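Local coordinates for protein oxidoreductase (Thermotoga maritima, PDB 1ZH8) that binds NADP in a Rossmann-fold domain and probably catalyses the NADP-dependent interconversion of an alcohol and a carbonyl group, as in other Gfo/Idh/MocA oxidoreductases, at residues K39-S42 with H43-E46; L88-P91 with V92-L96; I276-E280 with E281-V285; K306-L310 with G311-Q315; A321-E324 with A325-S329. One frame throughout, in Å; residues are numbered along the deposited sequence.

Contact 1. Residues K39-S42 with H43-E46; sequences KNLS and HLFE
Leu41 is the residue round which this tight turn closes, and its side chain meets Phe45, His43 and Leu44 in succession. CB lies in the plane of the Phe45 ring and touches its edge at CD2, 4.0 Å away. CG stands anti to the carbonyl carbon (chi1 -61°), which turns the isopropyl end away from the carbonyl that the turn uses. At the tip, Leu41 CD2 reaches His43 CE1 at 4.0 Å and, more loosely, Leu44 CD1 at 4.3 Å. The imidazole stands back over residues 40-41, and Asn40 O approaches its CE1 near the ring plane at 3.8 Å. Leu41 O is gripped twice. Phe45 N donates to it at 3.0 Å from almost straight ahead of the C=O, while Leu44 N donates at 2.9 Å from well above the carbonyl plane. Two amides thus grip one carbonyl oxygen and fix the turn. Leucine suits the place because its branched end also packs on Phe295 of helix 290-303. Phenylalanine suits position 45 because its ring packs on Ile19 and Leu21 of the neighbouring strand 19-24. Polar Ser42 and His43 occupy the exposed side. Such a compact link, leading from helix 28-39 into strand 45-51, belongs to the first beta-alpha-beta crossover of an NAD(P)-binding Rossmann fold.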
# COMPACT_ATOMS: atom_id res chain seq x y z
N LYS A 39 -16.92 1.60 35.96
CA LYS A 39 -17.33 2.58 36.96
C LYS A 39 -18.46 3.44 36.43
O LYS A 39 -19.24 4.00 37.20
CB LYS A 39 -16.15 3.47 37.34
CG LYS A 39 -15.21 2.92 38.41
CD LYS A 39 -14.14 3.98 38.75
CE LYS A 39 -13.09 3.45 39.75
NZ LYS A 39 -13.69 2.78 40.94
N ASN A 40 -18.55 3.55 35.10
CA ASN A 40 -19.64 4.32 34.49
C ASN A 40 -20.88 3.48 34.24
O ASN A 40 -21.91 3.99 33.82
CB ASN A 40 -19.15 4.98 33.20
CG ASN A 40 -18.27 6.18 33.47
OD1 ASN A 40 -18.15 6.64 34.60
ND2 ASN A 40 -17.66 6.70 32.42
N LEU A 41 -20.78 2.18 34.53
CA LEU A 41 -21.86 1.24 34.30
C LEU A 41 -22.26 0.50 35.57
O LEU A 41 -22.64 -0.67 35.52
CB LEU A 41 -21.47 0.25 33.21
CG LEU A 41 -21.17 0.88 31.85
CD1 LEU A 41 -20.57 -0.13 30.89
CD2 LEU A 41 -22.43 1.49 31.26
N SER A 42 -22.20 1.17 36.72
CA SER A 42 -22.48 0.48 37.99
C SER A 42 -23.96 0.16 38.15
O SER A 42 -24.35 -0.58 39.06
CB SER A 42 -21.96 1.28 39.18
OG SER A 42 -22.45 2.59 39.11
N HIS A 43 -24.80 0.68 37.27
CA HIS A 43 -26.19 0.29 37.27
C HIS A 43 -26.39 -1.07 36.60
O HIS A 43 -27.46 -1.68 36.74
CB HIS A 43 -27.07 1.38 36.64
CG HIS A 43 -26.67 1.73 35.25
ND1 HIS A 43 -25.56 2.48 34.96
CD2 HIS A 43 -27.24 1.42 34.06
CE1 HIS A 43 -25.45 2.63 33.65
NE2 HIS A 43 -26.46 1.99 33.08
N LEU A 44 -25.36 -1.56 35.90
CA LEU A 44 -25.42 -2.84 35.17
C LEU A 44 -24.50 -3.94 35.74
O LEU A 44 -24.80 -5.14 35.64
CB LEU A 44 -25.09 -2.64 33.68
CG LEU A 44 -25.79 -1.59 32.80
CD1 LEU A 44 -25.24 -1.71 31.38
CD2 LEU A 44 -27.30 -1.75 32.81
N PHE A 45 -23.38 -3.51 36.33
CA PHE A 45 -22.35 -4.42 36.81
C PHE A 45 -22.00 -4.16 38.26
O PHE A 45 -21.95 -3.01 38.71
CB PHE A 45 -21.08 -4.28 35.96
CG PHE A 45 -21.27 -4.68 34.53
CD1 PHE A 45 -21.22 -6.02 34.17
CD2 PHE A 45 -21.54 -3.73 33.56
CE1 PHE A 45 -21.42 -6.40 32.86
CE2 PHE A 45 -21.73 -4.09 32.23
CZ PHE A 45 -21.68 -5.42 31.87
N GLU A 46 -21.76 -5.24 38.99
CA GLU A 46 -21.12 -5.15 40.28
C GLU A 46 -19.89 -6.05 40.29
O GLU A 46 -19.96 -7.26 39.97
CB GLU A 46 -22.07 -5.54 41.41
CG GLU A 46 -21.55 -5.13 42.81
CD GLU A 46 -22.25 -5.84 43.95
OE1 GLU A 46 -22.94 -6.86 43.72
OE2 GLU A 46 -22.11 -5.38 45.11

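Contact 2. Residues L88-P91 with V92-L96; sequences LTLP and VELNL. With NAP (NADP nicotinamide-adenine-dinucleotide phosphate), chain D.
Leu90 and Pro91 meet Leu94 where strand 85-88 of the Rossmann fold runs through a loop towards helix 95-104, on the wall of the NADP pocket. The tight part is apolar. The side chains of Leu90 and Leu94 cross at about a right angle, with Leu94 CD1 4.1 Å from Leu90 CB and also against Pro91 CD. All three residues carry this surface to the adenine: Leu90 CD2 lies 3.4 Å from NADP N3A, Leu94 CD1 3.5 Å from N6A, and Pro91 CD 3.6 Å from C8A. Leu94 CG is anti to the carbonyl carbon (chi1 -58°), a setting that brings CD1 round to the base. In the backbone, Leu94 N donates to Pro91 O at 2.8 Å with a fairly straight bond (164°), closing the turn. With an alanine here, the ring carbons of Pro91 beside C8A would be gone, which would probably open a gap against the adenine and let the turn flex. The looser side belongs to Glu93, partly exposed, whose carboxylate barely brushes Pro91 CB while OE1 makes a salt bridge to Lys190. Asn95 is buried instead: its ND2 bonds to Ile115 O and its OD1 to a water that accepts from Leu90 N. Close to that water, ribose O3D of NADP donates to Leu90 O at 2.8 Å.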
# COMPACT_ATOMS: atom_id res chain seq x y z
N LEU A 88 -11.82 -11.46 31.58
CA LEU A 88 -10.44 -11.91 31.48
C LEU A 88 -9.59 -10.88 30.77
O LEU A 88 -9.83 -10.58 29.58
CB LEU A 88 -10.35 -13.27 30.78
CG LEU A 88 -11.39 -14.33 31.14
CD1 LEU A 88 -11.30 -15.60 30.24
CD2 LEU A 88 -11.32 -14.69 32.61
N THR A 89 -8.62 -10.33 31.49
CA THR A 89 -7.65 -9.40 30.91
C THR A 89 -6.26 -9.98 31.14
O THR A 89 -5.48 -9.48 31.96
CB THR A 89 -7.77 -8.00 31.54
OG1 THR A 89 -8.00 -8.13 32.95
CG2 THR A 89 -8.95 -7.24 30.91
N LEU A 90 -5.96 -11.04 30.40
CA LEU A 90 -4.82 -11.90 30.67
C LEU A 90 -3.88 -11.95 29.49
O LEU A 90 -4.24 -11.49 28.39
CB LEU A 90 -5.32 -13.32 30.93
CG LEU A 90 -6.23 -13.42 32.14
CD1 LEU A 90 -7.02 -14.70 32.07
CD2 LEU A 90 -5.40 -13.38 33.38
N PRO A 91 -2.68 -12.53 29.71
CA PRO A 91 -1.85 -12.93 28.59
C PRO A 91 -2.69 -13.84 27.68
O PRO A 91 -3.35 -14.77 28.16
CB PRO A 91 -0.73 -13.74 29.26
CG PRO A 91 -0.62 -13.17 30.63
CD PRO A 91 -2.04 -12.80 31.01
N VAL A 92 -2.66 -13.56 26.39
CA VAL A 92 -3.51 -14.24 25.44
C VAL A 92 -3.39 -15.79 25.48
O VAL A 92 -4.38 -16.50 25.22
CB VAL A 92 -3.33 -13.61 24.03
CG1 VAL A 92 -1.88 -13.70 23.59
CG2 VAL A 92 -4.21 -14.25 23.01
N GLU A 93 -2.23 -16.31 25.88
CA GLU A 93 -2.04 -17.77 26.04
C GLU A 93 -3.06 -18.41 26.99
O GLU A 93 -3.30 -19.63 26.92
CB GLU A 93 -0.60 -18.13 26.50
CG GLU A 93 -0.29 -17.73 27.93
CD GLU A 93 1.20 -17.71 28.26
OE1 GLU A 93 1.76 -18.79 28.57
OE2 GLU A 93 1.80 -16.61 28.23
N LEU A 94 -3.66 -17.58 27.86
CA LEU A 94 -4.60 -18.07 28.87
C LEU A 94 -6.06 -18.05 28.47
O LEU A 94 -6.86 -18.71 29.13
CB LEU A 94 -4.41 -17.32 30.20
CG LEU A 94 -3.02 -17.36 30.85
CD1 LEU A 94 -3.01 -16.48 32.10
CD2 LEU A 94 -2.52 -18.81 31.16
N ASN A 95 -6.43 -17.30 27.42
CA ASN A 95 -7.84 -17.21 27.00
C ASN A 95 -8.52 -18.57 26.93
O ASN A 95 -9.46 -18.83 27.70
CB ASN A 95 -8.00 -16.46 25.67
CG ASN A 95 -7.53 -15.00 25.76
OD1 ASN A 95 -7.10 -14.54 26.83
ND2 ASN A 95 -7.59 -14.28 24.64
N LEU A 96 -8.03 -19.44 26.03
CA LEU A 96 -8.67 -20.76 25.84
C LEU A 96 -8.90 -21.52 27.16
O LEU A 96 -10.05 -21.74 27.53
CB LEU A 96 -7.94 -21.63 24.79
CG LEU A 96 -8.43 -23.09 24.68
CD1 LEU A 96 -9.88 -23.19 24.24
CD2 LEU A 96 -7.54 -23.94 23.76
PA NAP D . -0.74 -7.00 31.51
O1A NAP D . -0.55 -5.64 32.08
O2A NAP D . 0.48 -7.83 31.54
O5B NAP D . -1.98 -7.69 32.24
C5B NAP D . -2.03 -9.09 32.41
C4B NAP D . -2.47 -9.37 33.83
O4B NAP D . -2.75 -10.76 33.99
C3B NAP D . -1.38 -9.03 34.84
O3B NAP D . -2.06 -8.55 35.96
C2B NAP D . -0.79 -10.41 35.12
O2B NAP D . 0.03 -10.70 36.25
C1B NAP D . -2.06 -11.24 35.13
N9A NAP D . -1.75 -12.66 35.00
C8A NAP D . -0.71 -13.25 34.32
N7A NAP D . -0.83 -14.59 34.46
C5A NAP D . -1.92 -14.85 35.22
C6A NAP D . -2.50 -16.03 35.68
N6A NAP D . -1.96 -17.20 35.39
N1A NAP D . -3.64 -15.98 36.43
C2A NAP D . -4.20 -14.77 36.75
N3A NAP D . -3.63 -13.60 36.31
C4A NAP D . -2.51 -13.65 35.56
O3 NAP D . -1.19 -6.85 29.98
PN NAP D . -2.47 -6.02 29.50
O1N NAP D . -3.40 -5.61 30.60
O2N NAP D . -1.86 -5.07 28.58
O5D NAP D . -3.30 -7.06 28.59
C5D NAP D . -4.19 -8.03 29.11
C4D NAP D . -5.23 -8.37 28.04
O4D NAP D . -5.89 -7.17 27.65
C3D NAP D . -4.57 -8.93 26.78
O3D NAP D . -5.32 -9.99 26.25
C2D NAP D . -4.55 -7.79 25.80
O2D NAP D . -4.63 -8.22 24.45
C1D NAP D . -5.77 -6.99 26.24
N1N NAP D . -5.63 -5.58 25.89
C2N NAP D . -6.58 -5.02 25.08
C3N NAP D . -6.49 -3.68 24.70
C7N NAP D . -7.65 -3.01 24.00
O7N NAP D . -7.46 -1.67 23.62
N7N NAP D . -8.80 -3.66 23.75
C4N NAP D . -5.42 -2.91 25.16
C5N NAP D . -4.45 -3.49 26.00
C6N NAP D . -4.57 -4.83 26.36
P2B NAP D . 0.27 -9.95 37.65
O1X NAP D . -0.78 -10.32 38.67
O2X NAP D . 0.24 -8.44 37.47
O3X NAP D . 1.64 -10.42 38.08
O HOH W 1 -7.47 -11.97 28.04

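Contact 3. Residues I276-E280 with E281-V285; sequences IVLNE and EEMKV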
# COMPACT_ATOMS: atom_id res chain seq x y z
N ILE A 276 -14.81 12.42 10.19
CA ILE A 276 -14.72 11.86 8.86
C ILE A 276 -14.77 13.04 7.91
O ILE A 276 -15.52 13.99 8.14
CB ILE A 276 -15.90 10.90 8.56
CG1 ILE A 276 -16.10 9.89 9.70
CG2 ILE A 276 -15.70 10.20 7.21
CD1 ILE A 276 -15.17 8.72 9.66
N VAL A 277 -13.93 12.99 6.88
CA VAL A 277 -13.96 13.98 5.83
C VAL A 277 -14.44 13.29 4.55
O VAL A 277 -13.86 12.28 4.13
CB VAL A 277 -12.59 14.67 5.67
CG1 VAL A 277 -12.60 15.61 4.47
CG2 VAL A 277 -12.22 15.43 6.96
N LEU A 278 -15.52 13.82 3.97
CA LEU A 278 -16.13 13.28 2.76
C LEU A 278 -15.89 14.28 1.65
O LEU A 278 -16.57 15.30 1.59
CB LEU A 278 -17.64 13.06 2.95
CG LEU A 278 -18.48 12.58 1.74
CD1 LEU A 278 -18.14 11.13 1.34
CD2 LEU A 278 -19.96 12.71 2.05
N ASN A 279 -14.93 13.99 0.79
CA ASN A 279 -14.48 14.93 -0.21
C ASN A 279 -13.97 16.17 0.51
O ASN A 279 -12.94 16.10 1.17
CB ASN A 279 -15.59 15.22 -1.24
CG ASN A 279 -16.08 13.93 -1.90
OD1 ASN A 279 -15.30 13.19 -2.48
ND2 ASN A 279 -17.38 13.66 -1.80
N GLU A 280 -14.71 17.27 0.43
CA GLU A 280 -14.29 18.51 1.06
C GLU A 280 -14.98 18.74 2.42
O GLU A 280 -14.61 19.68 3.17
CB GLU A 280 -14.54 19.67 0.11
CG GLU A 280 -13.53 19.77 -1.06
CD GLU A 280 -13.78 18.75 -2.18
OE1 GLU A 280 -14.61 19.03 -3.08
OE2 GLU A 280 -13.14 17.67 -2.16
N GLU A 281 -15.95 17.86 2.75
CA GLU A 281 -16.87 18.08 3.87
C GLU A 281 -16.45 17.39 5.15
O GLU A 281 -16.33 16.16 5.20
CB GLU A 281 -18.28 17.64 3.49
CG GLU A 281 -19.31 17.89 4.58
CD GLU A 281 -20.66 17.25 4.31
OE1 GLU A 281 -20.80 16.48 3.34
OE2 GLU A 281 -21.60 17.52 5.08
N GLU A 282 -16.25 18.17 6.20
CA GLU A 282 -15.92 17.60 7.51
C GLU A 282 -17.18 17.25 8.28
O GLU A 282 -18.15 18.01 8.29
CB GLU A 282 -15.11 18.58 8.34
CG GLU A 282 -13.66 18.69 7.96
CD GLU A 282 -12.90 19.63 8.89
OE1 GLU A 282 -13.20 19.68 10.12
OE2 GLU A 282 -12.00 20.33 8.37
N MSE A 283 -17.16 16.09 8.92
CA MSE A 283 -18.19 15.72 9.90
C MSE A 283 -17.50 15.25 11.18
O MSE A 283 -16.81 14.21 11.18
CB MSE A 283 -19.11 14.62 9.36
CG MSE A 283 -19.93 14.99 8.12
SE MSE A 283 -20.13 13.43 6.92
CE MSE A 283 -18.36 13.39 6.18
N LYS A 284 -17.66 16.01 12.26
CA LYS A 284 -17.11 15.61 13.55
C LYS A 284 -17.85 14.38 14.04
O LYS A 284 -19.06 14.30 13.94
CB LYS A 284 -17.15 16.74 14.57
CG LYS A 284 -16.12 17.85 14.29
CD LYS A 284 -16.25 19.06 15.23
N VAL A 285 -17.10 13.40 14.53
CA VAL A 285 -17.70 12.24 15.16
C VAL A 285 -17.77 12.48 16.67
O VAL A 285 -16.72 12.67 17.30
CB VAL A 285 -16.90 10.95 14.86
CG1 VAL A 285 -17.57 9.76 15.49
CG2 VAL A 285 -16.77 10.74 13.37
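A beta hairpin with a two-residue type II' turn joins strand 275-278 to strand 281-284, and Ile276 faces Met283 across it at the margin of the large mixed sheet. The short strands run antiparallel at 155°, their axes 4.6 Å apart. Ile276 and Met283 form a hydrogen-bonded pair: Ile276 N donates to Met283 O at 2.9 Å, and Met283 N returns a bond of 2.8 Å to Ile276 O. Leu278 and Glu281 form a second such pair, and the bond from Glu281 N to Leu278 O, 2.9 Å, closes the turn from above the carbonyl plane. Asn279 takes a positive phi of 60° at the first corner, a backbone shape that asparagine tolerates better than most residues, and its OD1 accepts from Lys268 N on the adjoining strand. Ile276, Leu278, Glu281 and Met283 share one face of the hairpin. Met283, present as selenomethionine, bends at chi2 and chi3 so that CE doubles back across the strands to pack against Leu278 CB. Farther along, Ile276 CG1 meets Val285 CG2 at 3.8 Å. On the other face Val277 CG2 runs alongside the aliphatic part of Glu282, 3.7 Å from its CG, the two side chains pointing the same way. The chemistry is therefore divided: backbone bonds tie the two strands together, and Ile276 and Met283 pack on Leu154 of helix 146-156. Glu280, Glu281 and Glu282 sit exposed at and just after the turn, where three like charges so close together would probably be tolerated because water can screen them.

Contact 4. Residues K306-L310 with G311-Q315; sequences KPNDL and GSPVQ
Asn308 folds its carboxamide back over the peptide between Gly311 and Ser312, in the loop that leads to the N-cap of helix 313-329. With CG anti to its own backbone N (chi1 -164°), the amide group swings onto the next turn of chain: CG sits 3.6 Å from Ser312 N, and OD1 takes a weak, bent hydrogen bond from Gly311 N at 3.2 Å. Glycine suits position 311, since a CB there would run into Asn308 OD1. Leucine at 310 points its side chain away from this turn and rests on Asp297 and His144. Ser312 divides its contacts: CB packs against two carbonyl oxygens, Asn308 O at 3.1 Å and Asp309 O at 3.3 Å, while OG is turned forward to the helix. Gln315 reaches back from the first turn of that helix and lays CG 3.3 Å from Asp309 O; its bend at chi2 sends the amide end elsewhere, where OE1 accepts from Arg208. Pro313 fits the first helical turn, where no backbone N-H has a helical partner to bond, and it packs on Val126 of helix 119-131. A leucine in place of Asn308 would remove OD1, which would probably leave Gly311 N without this weak mate and the turn freer to shift. At the N-cap, Gln315 N donates to Ser312 OG at 3.1 Å, with an N-H...O angle of 161°.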
# COMPACT_ATOMS: atom_id res chain seq x y z
N LYS A 306 -30.03 -10.11 23.64
CA LYS A 306 -29.56 -9.56 22.37
C LYS A 306 -28.60 -10.56 21.71
O LYS A 306 -27.74 -11.13 22.39
CB LYS A 306 -28.87 -8.21 22.59
CG LYS A 306 -28.41 -7.51 21.30
CD LYS A 306 -27.83 -6.11 21.57
CE LYS A 306 -27.22 -5.49 20.32
NZ LYS A 306 -26.05 -6.26 19.81
N PRO A 307 -28.77 -10.82 20.41
CA PRO A 307 -27.81 -11.64 19.67
C PRO A 307 -26.39 -11.11 19.80
O PRO A 307 -26.17 -9.90 19.89
CB PRO A 307 -28.29 -11.51 18.22
CG PRO A 307 -29.72 -11.24 18.31
CD PRO A 307 -29.91 -10.41 19.56
N ASN A 308 -25.43 -12.04 19.78
CA ASN A 308 -24.02 -11.70 19.94
C ASN A 308 -23.28 -11.46 18.61
O ASN A 308 -22.47 -12.28 18.19
CB ASN A 308 -23.31 -12.76 20.80
CG ASN A 308 -21.96 -12.29 21.31
OD1 ASN A 308 -21.66 -11.11 21.26
ND2 ASN A 308 -21.14 -13.22 21.81
N ASP A 309 -23.57 -10.34 17.95
CA ASP A 309 -22.90 -10.01 16.68
C ASP A 309 -21.49 -9.49 16.89
O ASP A 309 -20.56 -9.94 16.22
CB ASP A 309 -23.68 -8.96 15.89
CG ASP A 309 -25.06 -9.42 15.50
OD1 ASP A 309 -25.47 -10.53 15.91
OD2 ASP A 309 -25.76 -8.65 14.78
N LEU A 310 -21.35 -8.54 17.81
CA LEU A 310 -20.16 -7.73 17.90
C LEU A 310 -19.13 -8.29 18.85
O LEU A 310 -17.96 -7.98 18.71
CB LEU A 310 -20.54 -6.31 18.32
CG LEU A 310 -21.63 -5.58 17.52
CD1 LEU A 310 -21.75 -4.12 17.97
CD2 LEU A 310 -21.36 -5.66 16.02
N GLY A 311 -19.56 -9.10 19.82
CA GLY A 311 -18.64 -9.79 20.71
C GLY A 311 -18.43 -11.23 20.28
O GLY A 311 -17.70 -11.97 20.91
N SER A 312 -19.11 -11.62 19.22
CA SER A 312 -19.00 -12.96 18.62
C SER A 312 -17.58 -13.54 18.49
O SER A 312 -16.70 -12.95 17.85
CB SER A 312 -19.62 -12.91 17.23
OG SER A 312 -19.05 -13.88 16.39
N PRO A 313 -17.34 -14.70 19.11
CA PRO A 313 -16.06 -15.40 18.93
C PRO A 313 -15.67 -15.61 17.45
O PRO A 313 -14.49 -15.48 17.11
CB PRO A 313 -16.29 -16.75 19.65
CG PRO A 313 -17.26 -16.41 20.72
CD PRO A 313 -18.21 -15.41 20.07
N VAL A 314 -16.64 -15.94 16.60
CA VAL A 314 -16.44 -16.15 15.17
C VAL A 314 -15.86 -14.89 14.52
O VAL A 314 -14.93 -14.97 13.70
CB VAL A 314 -17.78 -16.59 14.48
CG1 VAL A 314 -17.67 -16.66 12.95
CG2 VAL A 314 -18.22 -17.96 15.00
N GLN A 315 -16.37 -13.73 14.90
CA GLN A 315 -15.87 -12.44 14.39
C GLN A 315 -14.41 -12.24 14.76
O GLN A 315 -13.60 -11.77 13.94
CB GLN A 315 -16.69 -11.26 14.92
CG GLN A 315 -18.10 -11.12 14.33
CD GLN A 315 -18.05 -10.82 12.86
OE1 GLN A 315 -17.39 -9.87 12.43
NE2 GLN A 315 -18.72 -11.66 12.05

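Contact 5. Residues A321-E324 with A325-S329; sequences AFIE and ACVRS
Successive i to i+4 bonds, such as Ala325 N to Ala321 O at 2.9 Å and Val327 N to Ile323 O at 2.9 Å, make residues 321-328 a regular alpha helix. On its buried side Cys326 SG stands over one face of the Phe322 ring, displaced toward the rim: it is 4.2 Å from the ring centroid and 22° off the normal. Phe322 CG is anti to the backbone N (chi1 171°), which carries the ring out from the helix to a place where the sulfur meets its face, while Phe238 meets the same ring edge-to-face. Beside them Ile323 CG2 and Val327 CG2 make a looser apolar pair at 4.3 Å. Small Ala325 lets the helix sit close to Ile217 of strand 214-222 and to Val334. The charged residues lie on the more exposed side. Glu324 OE2 approaches Arg328 NH1 at the edge of the guanidinium, a long salt bridge of 3.4 Å with the two planes 55° apart; Glu324 OE1 is held separately by Val119 N. An apolar side and a more polar one mark an amphipathic helix packed on the open-faced sheet characteristic of the Gfo/Idh/MocA C-terminal domain.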
# COMPACT_ATOMS: atom_id res chain seq x y z
N ALA A 321 -7.47 -14.44 11.88
CA ALA A 321 -7.16 -15.06 10.58
C ALA A 321 -6.54 -14.10 9.54
O ALA A 321 -5.59 -14.47 8.84
CB ALA A 321 -8.41 -15.73 10.00
N PHE A 322 -7.08 -12.89 9.43
CA PHE A 322 -6.50 -11.87 8.57
C PHE A 322 -5.02 -11.65 8.92
O PHE A 322 -4.15 -11.71 8.04
CB PHE A 322 -7.28 -10.54 8.64
CG PHE A 322 -6.60 -9.40 7.93
CD1 PHE A 322 -6.83 -9.17 6.57
CD2 PHE A 322 -5.72 -8.56 8.60
CE1 PHE A 322 -6.21 -8.12 5.89
CE2 PHE A 322 -5.07 -7.51 7.93
CZ PHE A 322 -5.32 -7.29 6.58
N ILE A 323 -4.73 -11.41 10.20
CA ILE A 323 -3.35 -11.17 10.63
C ILE A 323 -2.50 -12.42 10.47
O ILE A 323 -1.40 -12.35 9.90
CB ILE A 323 -3.28 -10.65 12.08
CG1 ILE A 323 -4.02 -9.30 12.19
CG2 ILE A 323 -1.83 -10.49 12.52
CD1 ILE A 323 -3.43 -8.23 11.35
N GLU A 324 -3.00 -13.57 10.92
CA GLU A 324 -2.22 -14.79 10.76
C GLU A 324 -1.86 -15.06 9.28
O GLU A 324 -0.75 -15.47 8.97
CB GLU A 324 -2.91 -15.99 11.40
CG GLU A 324 -2.07 -17.27 11.37
CD GLU A 324 -2.56 -18.35 12.32
OE1 GLU A 324 -3.23 -18.04 13.34
OE2 GLU A 324 -2.26 -19.52 12.04
N ALA A 325 -2.78 -14.78 8.36
CA ALA A 325 -2.50 -14.89 6.93
C ALA A 325 -1.35 -13.99 6.48
O ALA A 325 -0.44 -14.45 5.79
CB ALA A 325 -3.74 -14.62 6.11
N CYS A 326 -1.40 -12.71 6.86
CA CYS A 326 -0.32 -11.76 6.61
C CYS A 326 1.04 -12.19 7.13
O CYS A 326 2.04 -12.05 6.44
CB CYS A 326 -0.65 -10.43 7.26
SG CYS A 326 -2.00 -9.56 6.47
N VAL A 327 1.08 -12.70 8.36
CA VAL A 327 2.31 -13.15 9.00
C VAL A 327 2.95 -14.27 8.20
O VAL A 327 4.16 -14.27 7.99
CB VAL A 327 2.07 -13.61 10.46
CG1 VAL A 327 3.27 -14.38 11.02
CG2 VAL A 327 1.79 -12.41 11.34
N ARG A 328 2.13 -15.19 7.71
CA ARG A 328 2.70 -16.32 7.00
C ARG A 328 2.81 -16.16 5.48
O ARG A 328 3.48 -16.97 4.82
CB ARG A 328 2.04 -17.63 7.43
CG ARG A 328 0.65 -17.90 6.91
CD ARG A 328 0.01 -18.96 7.80
NE ARG A 328 -0.82 -19.90 7.04
CZ ARG A 328 -1.65 -20.79 7.59
NH1 ARG A 328 -1.79 -20.87 8.92
NH2 ARG A 328 -2.36 -21.58 6.80
N SER A 329 2.21 -15.09 4.94
CA SER A 329 2.26 -14.84 3.49
C SER A 329 3.66 -14.79 2.89
O SER A 329 3.88 -15.37 1.84
CB SER A 329 1.52 -13.55 3.11
OG SER A 329 1.82 -13.20 1.75

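Contacts 2 and 5 are the buried pair; contacts 1, 3 and 4 each mix buried and exposed residues. Contacts 1 and 2 both belong to the Rossmann sheet, as links between helix and strand, yet only contact 2 touches NADP, and its apolar surface serves the adenine. Contacts 4 and 5 share helix 313-329: the first caps its start with polar groups, the second packs its later turns with sulfur, aromatic and aliphatic groups. Contact 3, with its centre about 26 Å from that of the chain, stands apart at the margin of the mixed sheet and relies chiefly on paired backbone bonds. Contacts 1 and 5 lie on opposite sides of the chain's centre.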